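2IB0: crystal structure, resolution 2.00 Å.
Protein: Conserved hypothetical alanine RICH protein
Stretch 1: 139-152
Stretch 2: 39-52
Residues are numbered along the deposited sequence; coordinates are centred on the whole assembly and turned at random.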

ATOM      1  N   VAL A 139      -1.232   2.613  -4.001  1.00 32.43           N
ATOM      2  CA  VAL A 139      -1.479   4.049  -4.093  1.00 30.92           C
ATOM      3  C   VAL A 139      -1.714   4.396  -5.588  1.00 32.11           C
ATOM      4  O   VAL A 139      -2.678   5.116  -5.934  1.00 31.46           O
ATOM      5  CB  VAL A 139      -0.328   4.828  -3.453  1.00 30.92           C
ATOM      6  CG1 VAL A 139      -0.350   6.282  -3.879  1.00 31.86           C
ATOM      7  CG2 VAL A 139      -0.385   4.689  -1.868  1.00 30.12           C
ATOM      8  N   MET A 140      -0.920   3.821  -6.494  1.00 32.00           N
ATOM      9  CA  MET A 140      -1.158   4.068  -7.939  1.00 31.66           C
ATOM     10  C   MET A 140      -2.554   3.666  -8.416  1.00 31.88           C
ATOM     11  O   MET A 140      -3.198   4.426  -9.164  1.00 31.87           O
ATOM     12  CB  MET A 140      -0.102   3.415  -8.841  1.00 33.35           C
ATOM     13  CG  MET A 140       1.179   4.240  -9.090  1.00 37.97           C
ATOM     14  SD  MET A 140       0.985   5.950  -9.734  1.00 45.39           S
ATOM     15  CE  MET A 140      -0.334   5.710 -10.732  1.00 37.31           C
ATOM     16  N   ALA A 141      -3.000   2.464  -8.035  1.00 31.62           N
ATOM     17  CA  ALA A 141      -4.366   1.978  -8.317  1.00 32.70           C
ATOM     18  C   ALA A 141      -5.438   2.922  -7.769  1.00 32.72           C
ATOM     19  O   ALA A 141      -6.435   3.194  -8.466  1.00 32.38           O
ATOM     20  CB  ALA A 141      -4.587   0.501  -7.788  1.00 32.04           C
ATOM     21  N   THR A 142      -5.277   3.422  -6.532  1.00 32.76           N
ATOM     22  CA  THR A 142      -6.302   4.301  -6.003  1.00 32.42           C
ATOM     23  C   THR A 142      -6.334   5.613  -6.816  1.00 32.18           C
ATOM     24  O   THR A 142      -7.391   6.194  -7.015  1.00 31.04           O
ATOM     25  CB  THR A 142      -6.115   4.672  -4.483  1.00 34.27           C
ATOM     26  OG1 THR A 142      -4.998   5.552  -4.359  1.00 38.93           O
ATOM     27  CG2 THR A 142      -5.861   3.468  -3.641  1.00 30.99           C
ATOM     28  N   ARG A 143      -5.168   6.113  -7.223  1.00 31.50           N
ATOM     29  CA  ARG A 143      -5.107   7.313  -8.068  1.00 32.96           C
ATOM     30  C   ARG A 143      -5.813   7.147  -9.443  1.00 32.85           C
ATOM     31  O   ARG A 143      -6.476   8.050  -9.907  1.00 33.31           O
ATOM     32  CB  ARG A 143      -3.645   7.733  -8.290  1.00 33.73           C
ATOM     33  CG  ARG A 143      -3.020   8.150  -7.012  1.00 28.71           C
ATOM     34  CD  ARG A 143      -1.532   8.581  -7.111  1.00 31.92           C
ATOM     35  NE  ARG A 143      -1.414   9.808  -7.902  1.00 38.86           N
ATOM     36  CZ  ARG A 143      -0.306  10.248  -8.515  1.00 44.04           C
ATOM     37  NH1 ARG A 143       0.858   9.569  -8.462  1.00 42.06           N
ATOM     38  NH2 ARG A 143      -0.365  11.388  -9.211  1.00 44.69           N
ATOM     39  N   TRP A 144      -5.676   5.998 -10.077  1.00 33.08           N
ATOM     40  CA  TRP A 144      -6.383   5.727 -11.335  1.00 34.31           C
ATOM     41  C   TRP A 144      -7.883   5.486 -11.153  1.00 34.69           C
ATOM     42  O   TRP A 144      -8.669   5.837 -12.020  1.00 33.77           O
ATOM     43  CB  TRP A 144      -5.736   4.559 -12.091  1.00 34.91           C
ATOM     44  CG  TRP A 144      -4.472   4.953 -12.764  1.00 35.61           C
ATOM     45  CD1 TRP A 144      -3.186   4.680 -12.354  1.00 34.86           C
ATOM     46  CD2 TRP A 144      -4.359   5.695 -14.001  1.00 34.02           C
ATOM     47  NE1 TRP A 144      -2.278   5.227 -13.258  1.00 38.09           N
ATOM     48  CE2 TRP A 144      -2.972   5.838 -14.282  1.00 35.93           C
ATOM     49  CE3 TRP A 144      -5.300   6.242 -14.901  1.00 34.96           C
ATOM     50  CZ2 TRP A 144      -2.489   6.524 -15.442  1.00 36.89           C
ATOM     51  CZ3 TRP A 144      -4.813   6.927 -16.062  1.00 35.93           C
ATOM     52  CH2 TRP A 144      -3.419   7.057 -16.300  1.00 33.42           C
ATOM     53  N   ASN A 145      -8.269   4.910 -10.004  1.00 35.63           N
ATOM     54  CA  ASN A 145      -9.657   4.737  -9.643  1.00 35.12           C
ATOM     55  C   ASN A 145     -10.346   6.082  -9.383  1.00 35.41           C
ATOM     56  O   ASN A 145     -11.529   6.245  -9.658  1.00 34.16           O
ATOM     57  CB  ASN A 145      -9.758   3.873  -8.402  1.00 36.32           C
ATOM     58  CG  ASN A 145      -9.964   2.405  -8.720  1.00 40.51           C
ATOM     59  OD1 ASN A 145      -9.291   1.508  -8.129  1.00 45.98           O
ATOM     60  ND2 ASN A 145     -10.915   2.124  -9.623  1.00 39.70           N
ATOM     61  N   ARG A 146      -9.590   7.024  -8.828  1.00 34.88           N
ATOM     62  CA  ARG A 146     -10.047   8.376  -8.632  1.00 35.74           C
ATOM     63  C   ARG A 146     -10.239   9.065 -10.001  1.00 33.70           C
ATOM     64  O   ARG A 146     -11.199   9.803 -10.187  1.00 31.63           O
ATOM     65  CB  ARG A 146      -9.041   9.141  -7.775  1.00 36.60           C
ATOM     66  CG  ARG A 146      -9.501  10.467  -7.276  1.00 43.36           C
ATOM     67  CD  ARG A 146      -8.564  10.895  -6.115  1.00 52.18           C
ATOM     68  NE  ARG A 146      -8.787  10.078  -4.908  1.00 58.84           N
ATOM     69  CZ  ARG A 146      -7.829   9.568  -4.114  1.00 59.93           C
ATOM     70  NH1 ARG A 146      -6.540   9.751  -4.368  1.00 59.46           N
ATOM     71  NH2 ARG A 146      -8.178   8.845  -3.058  1.00 62.92           N
ATOM     72  N   VAL A 147      -9.337   8.809 -10.953  1.00 33.53           N
ATOM     73  CA  VAL A 147      -9.563   9.237 -12.332  1.00 31.62           C
ATOM     74  C   VAL A 147     -10.867   8.651 -12.922  1.00 33.04           C
ATOM     75  O   VAL A 147     -11.724   9.399 -13.423  1.00 33.71           O
ATOM     76  CB  VAL A 147      -8.305   8.941 -13.228  1.00 33.31           C
ATOM     77  CG1 VAL A 147      -8.598   9.271 -14.704  1.00 27.29           C
ATOM     78  CG2 VAL A 147      -7.116   9.781 -12.737  1.00 33.02           C
ATOM     79  N   LEU A 148     -11.048   7.324 -12.882  1.00 32.05           N
ATOM     80  CA  LEU A 148     -12.301   6.705 -13.387  1.00 32.41           C
ATOM     81  C   LEU A 148     -13.543   7.313 -12.762  1.00 31.66           C
ATOM     82  O   LEU A 148     -14.489   7.604 -13.462  1.00 32.24           O
ATOM     83  CB  LEU A 148     -12.323   5.198 -13.104  1.00 31.83           C
ATOM     84  CG  LEU A 148     -11.427   4.377 -14.027  1.00 35.95           C
ATOM     85  CD1 LEU A 148     -11.359   2.917 -13.543  1.00 34.02           C
ATOM     86  CD2 LEU A 148     -11.977   4.471 -15.455  1.00 37.51           C
ATOM     87  N   GLY A 149     -13.554   7.429 -11.419  1.00 32.04           N
ATOM     88  CA  GLY A 149     -14.690   7.974 -10.645  1.00 31.66           C
ATOM     89  C   GLY A 149     -15.093   9.402 -10.987  1.00 31.71           C
ATOM     90  O   GLY A 149     -16.222   9.799 -10.743  1.00 33.69           O
ATOM     91  N   ALA A 150     -14.148  10.192 -11.497  1.00 31.62           N
ATOM     92  CA  ALA A 150     -14.388  11.531 -12.034  1.00 31.49           C
ATOM     93  C   ALA A 150     -14.834  11.542 -13.519  1.00 30.33           C
ATOM     94  O   ALA A 150     -15.203  12.608 -14.062  1.00 29.73           O
ATOM     95  CB  ALA A 150     -13.110  12.398 -11.865  1.00 31.53           C
ATOM     96  N   TRP A 151     -14.798  10.393 -14.187  1.00 28.15           N
ATOM     97  CA  TRP A 151     -15.336  10.351 -15.523  1.00 28.21           C
ATOM     98  C   TRP A 151     -16.740   9.769 -15.526  1.00 29.89           C
ATOM     99  O   TRP A 151     -17.083   9.031 -14.611  1.00 30.65           O
ATOM    100  CB  TRP A 151     -14.460   9.527 -16.455  1.00 27.82           C
ATOM    101  CG  TRP A 151     -13.113  10.100 -16.679  1.00 26.92           C
ATOM    102  CD1 TRP A 151     -12.719  11.381 -16.477  1.00 25.69           C
ATOM    103  CD2 TRP A 151     -11.991   9.401 -17.258  1.00 26.78           C
ATOM    104  NE1 TRP A 151     -11.393  11.516 -16.830  1.00 28.70           N
ATOM    105  CE2 TRP A 151     -10.915  10.309 -17.297  1.00 27.13           C
ATOM    106  CE3 TRP A 151     -11.792   8.084 -17.698  1.00 29.11           C
ATOM    107  CZ2 TRP A 151      -9.660   9.967 -17.810  1.00 30.20           C
ATOM    108  CZ3 TRP A 151     -10.492   7.716 -18.221  1.00 29.59           C
ATOM    109  CH2 TRP A 151      -9.462   8.663 -18.255  1.00 27.60           C
ATOM    110  N   PRO A 152     -17.521  10.036 -16.576  1.00 30.63           N
ATOM    111  CA  PRO A 152     -18.891   9.449 -16.586  1.00 32.78           C
ATOM    112  C   PRO A 152     -18.863   7.886 -16.545  1.00 34.40           C
ATOM    113  O   PRO A 152     -18.037   7.226 -17.192  1.00 34.98           O
ATOM    114  CB  PRO A 152     -19.543   9.996 -17.854  1.00 31.49           C
ATOM    115  CG  PRO A 152     -18.553  10.894 -18.540  1.00 31.24           C
ATOM    116  CD  PRO A 152     -17.198  10.793 -17.792  1.00 30.75           C
TER
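Stretch 2 (39-52) GYGIVSALSPPGVN

Stretch 2 opens as a helix, 39-46, running in roughly the same direction as helix 139-150. The two axes cross at 25° and come no closer than 15.4 Å. Long side chains must therefore bridge the gap, and Trp144 does most of this. Its CA-CB bond points toward stretch 2, and chi1 of -76° (m) with chi2 of 103° carries the indole across. The ring reaches Tyr40, Val43 and Val51.

Tyr40 leaves its backbone sideways. Its off-rotamer chi1 of -94° brings the ring end closer, so that Tyr40 OH lies 3.0 Å from Trp144 NE1. Tyr40 CE2 is 3.7 Å from Trp144 CZ2, and the two rings meet obliquely. Met140 CE also approaches Tyr40 OH, at 3.9 Å.

Val43, chi1 t, places CG1 3.6 Å from Trp144 CH2. Ser47 leaves helical geometry. Its m rotamer turns OG back to the helix end, where it donates to Val43 O at 2.5 Å.

The chain then turns through Pro48 and a 3-10 segment, 49-50, to Val51. Val51, chi1 m, uses both methyls: CG2 is 3.9 Å from Trp144 CH2, and CG1 is 3.8 Å from Val147 CG1. Beyond the helix, Trp151, chi1 m, sets CZ2 3.6 Å from Pro48 CG.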

ATOM      1  N   GLY A  39       2.534  -1.803 -20.732  1.00 33.15           N
ATOM      2  CA  GLY A  39       1.126  -1.459 -20.765  1.00 32.69           C
ATOM      3  C   GLY A  39       0.901   0.031 -20.631  1.00 32.07           C
ATOM      4  O   GLY A  39      -0.072   0.576 -21.148  1.00 31.01           O
ATOM      5  N   TYR A  40       1.770   0.700 -19.882  1.00 31.66           N
ATOM      6  CA  TYR A  40       1.601   2.138 -19.703  1.00 31.04           C
ATOM      7  C   TYR A  40       1.923   2.925 -20.976  1.00 31.02           C
ATOM      8  O   TYR A  40       1.474   4.044 -21.109  1.00 31.61           O
ATOM      9  CB  TYR A  40       2.419   2.664 -18.538  1.00 31.21           C
ATOM     10  CG  TYR A  40       1.700   2.745 -17.210  1.00 31.38           C
ATOM     11  CD1 TYR A  40       2.071   1.934 -16.147  1.00 31.69           C
ATOM     12  CD2 TYR A  40       0.626   3.637 -17.024  1.00 32.21           C
ATOM     13  CE1 TYR A  40       1.391   2.018 -14.888  1.00 31.02           C
ATOM     14  CE2 TYR A  40      -0.049   3.713 -15.821  1.00 33.28           C
ATOM     15  CZ  TYR A  40       0.335   2.892 -14.742  1.00 30.96           C
ATOM     16  OH  TYR A  40      -0.318   3.001 -13.518  1.00 30.34           O
ATOM     17  N   GLY A  41       2.713   2.344 -21.888  1.00 29.91           N
ATOM     18  CA  GLY A  41       2.839   2.898 -23.226  1.00 29.69           C
ATOM     19  C   GLY A  41       1.461   3.019 -23.875  1.00 29.79           C
ATOM     20  O   GLY A  41       1.177   4.003 -24.550  1.00 28.47           O
ATOM     21  N   ILE A  42       0.626   1.994 -23.707  1.00 28.78           N
ATOM     22  CA  ILE A  42      -0.712   2.005 -24.275  1.00 30.00           C
ATOM     23  C   ILE A  42      -1.633   2.966 -23.501  1.00 30.16           C
ATOM     24  O   ILE A  42      -2.367   3.739 -24.099  1.00 29.28           O
ATOM     25  CB  ILE A  42      -1.302   0.586 -24.357  1.00 30.83           C
ATOM     26  CG1 ILE A  42      -0.592  -0.209 -25.473  1.00 32.15           C
ATOM     27  CG2 ILE A  42      -2.784   0.627 -24.747  1.00 33.86           C
ATOM     28  CD1 ILE A  42       0.754  -0.833 -25.034  1.00 31.54           C
ATOM     29  N   VAL A  43      -1.560   2.933 -22.174  1.00 29.81           N
ATOM     30  CA  VAL A  43      -2.280   3.889 -21.347  1.00 30.50           C
ATOM     31  C   VAL A  43      -1.980   5.295 -21.857  1.00 30.72           C
ATOM     32  O   VAL A  43      -2.903   6.071 -22.139  1.00 31.72           O
ATOM     33  CB  VAL A  43      -1.903   3.731 -19.860  1.00 30.49           C
ATOM     34  CG1 VAL A  43      -2.520   4.842 -18.995  1.00 31.26           C
ATOM     35  CG2 VAL A  43      -2.315   2.364 -19.362  1.00 29.70           C
ATOM     36  N   SER A  44      -0.703   5.606 -22.060  1.00 29.94           N
ATOM     37  CA  SER A  44      -0.325   6.935 -22.528  1.00 29.15           C
ATOM     38  C   SER A  44      -0.865   7.329 -23.927  1.00 29.65           C
ATOM     39  O   SER A  44      -1.382   8.442 -24.119  1.00 28.54           O
ATOM     40  CB  SER A  44       1.206   7.029 -22.515  1.00 29.88           C
ATOM     41  OG  SER A  44       1.631   8.242 -23.099  1.00 30.68           O
ATOM     42  N   ALA A  45      -0.691   6.433 -24.909  1.00 28.84           N
ATOM     43  CA  ALA A  45      -1.126   6.659 -26.283  1.00 28.22           C
ATOM     44  C   ALA A  45      -2.621   6.890 -26.392  1.00 29.10           C
ATOM     45  O   ALA A  45      -3.053   7.644 -27.267  1.00 27.64           O
ATOM     46  CB  ALA A  45      -0.728   5.488 -27.146  1.00 27.12           C
ATOM     47  N   LEU A  46      -3.401   6.203 -25.556  1.00 31.28           N
ATOM     48  CA  LEU A  46      -4.846   6.358 -25.540  1.00 37.98           C
ATOM     49  C   LEU A  46      -5.353   7.589 -24.754  1.00 40.36           C
ATOM     50  O   LEU A  46      -6.181   8.365 -25.303  1.00 41.49           O
ATOM     51  CB  LEU A  46      -5.526   5.126 -24.942  1.00 37.15           C
ATOM     52  CG  LEU A  46      -5.730   3.854 -25.770  1.00 37.14           C
ATOM     53  CD1 LEU A  46      -5.892   2.727 -24.808  1.00 44.45           C
ATOM     54  CD2 LEU A  46      -6.906   3.941 -26.701  1.00 38.45           C
ATOM     55  N   SER A  47      -4.829   7.731 -23.514  1.00 43.32           N
ATOM     56  CA  SER A  47      -5.277   8.666 -22.381  1.00 43.20           C
ATOM     57  C   SER A  47      -5.736  10.039 -22.839  1.00 44.82           C
ATOM     58  O   SER A  47      -5.135  10.543 -23.786  1.00 45.61           O
ATOM     59  CB  SER A  47      -4.256   8.726 -21.302  1.00 43.97           C
ATOM     60  OG  SER A  47      -4.309   7.510 -20.597  1.00 48.03           O
ATOM     61  N   PRO A  48      -6.553  10.777 -22.032  1.00 46.77           N
ATOM     62  CA  PRO A  48      -6.341  12.204 -21.692  1.00 47.42           C
ATOM     63  C   PRO A  48      -5.000  12.808 -21.451  1.00 48.66           C
ATOM     64  O   PRO A  48      -4.328  12.365 -20.543  1.00 49.60           O
ATOM     65  CB  PRO A  48      -7.349  12.479 -20.573  1.00 46.63           C
ATOM     66  CG  PRO A  48      -8.432  11.519 -20.837  1.00 46.26           C
ATOM     67  CD  PRO A  48      -7.613  10.244 -21.151  1.00 45.95           C
ATOM     68  N   PRO A  49      -4.661  13.901 -22.219  1.00 49.80           N
ATOM     69  CA  PRO A  49      -3.612  14.866 -21.784  1.00 49.84           C
ATOM     70  C   PRO A  49      -3.727  15.226 -20.275  1.00 49.90           C
ATOM     71  O   PRO A  49      -2.682  15.419 -19.625  1.00 50.68           O
ATOM     72  CB  PRO A  49      -3.861  16.113 -22.655  1.00 50.30           C
ATOM     73  CG  PRO A  49      -4.668  15.631 -23.828  1.00 50.89           C
ATOM     74  CD  PRO A  49      -5.286  14.290 -23.510  1.00 49.85           C
ATOM     75  N   GLY A  50      -4.975  15.291 -19.752  1.00 49.57           N
ATOM     76  CA  GLY A  50      -5.308  15.520 -18.318  1.00 48.41           C
ATOM     77  C   GLY A  50      -4.667  14.581 -17.277  1.00 47.49           C
ATOM     78  O   GLY A  50      -4.655  14.864 -16.085  1.00 46.20           O
ATOM     79  N   VAL A  51      -4.165  13.431 -17.715  1.00 46.44           N
ATOM     80  CA  VAL A  51      -3.535  12.500 -16.782  1.00 46.08           C
ATOM     81  C   VAL A  51      -2.087  12.204 -17.206  1.00 46.18           C
ATOM     82  O   VAL A  51      -1.527  11.176 -16.825  1.00 44.58           O
ATOM     83  CB  VAL A  51      -4.319  11.149 -16.681  1.00 45.93           C
ATOM     84  CG1 VAL A  51      -5.722  11.360 -16.144  1.00 45.86           C
ATOM     85  CG2 VAL A  51      -4.344  10.445 -18.040  1.00 44.40           C
ATOM     86  N   ASN A  52      -1.477  13.046 -18.035  1.00 47.33           N
ATOM     87  CA  ASN A  52      -0.092  12.704 -18.310  1.00 48.80           C
ATOM     88  C   ASN A  52       0.968  12.937 -17.286  1.00 46.81           C
ATOM     89  O   ASN A  52       1.994  12.284 -17.336  1.00 47.11           O
ATOM     90  CB  ASN A  52       0.468  12.646 -19.791  1.00 50.83           C
ATOM     91  CG  ASN A  52      -0.476  13.160 -20.886  1.00 55.86           C
ATOM     92  OD1 ASN A  52      -1.333  12.393 -21.429  1.00 60.49           O
ATOM     93  ND2 ASN A  52      -0.219  14.400 -21.332  1.00 57.50           N
TER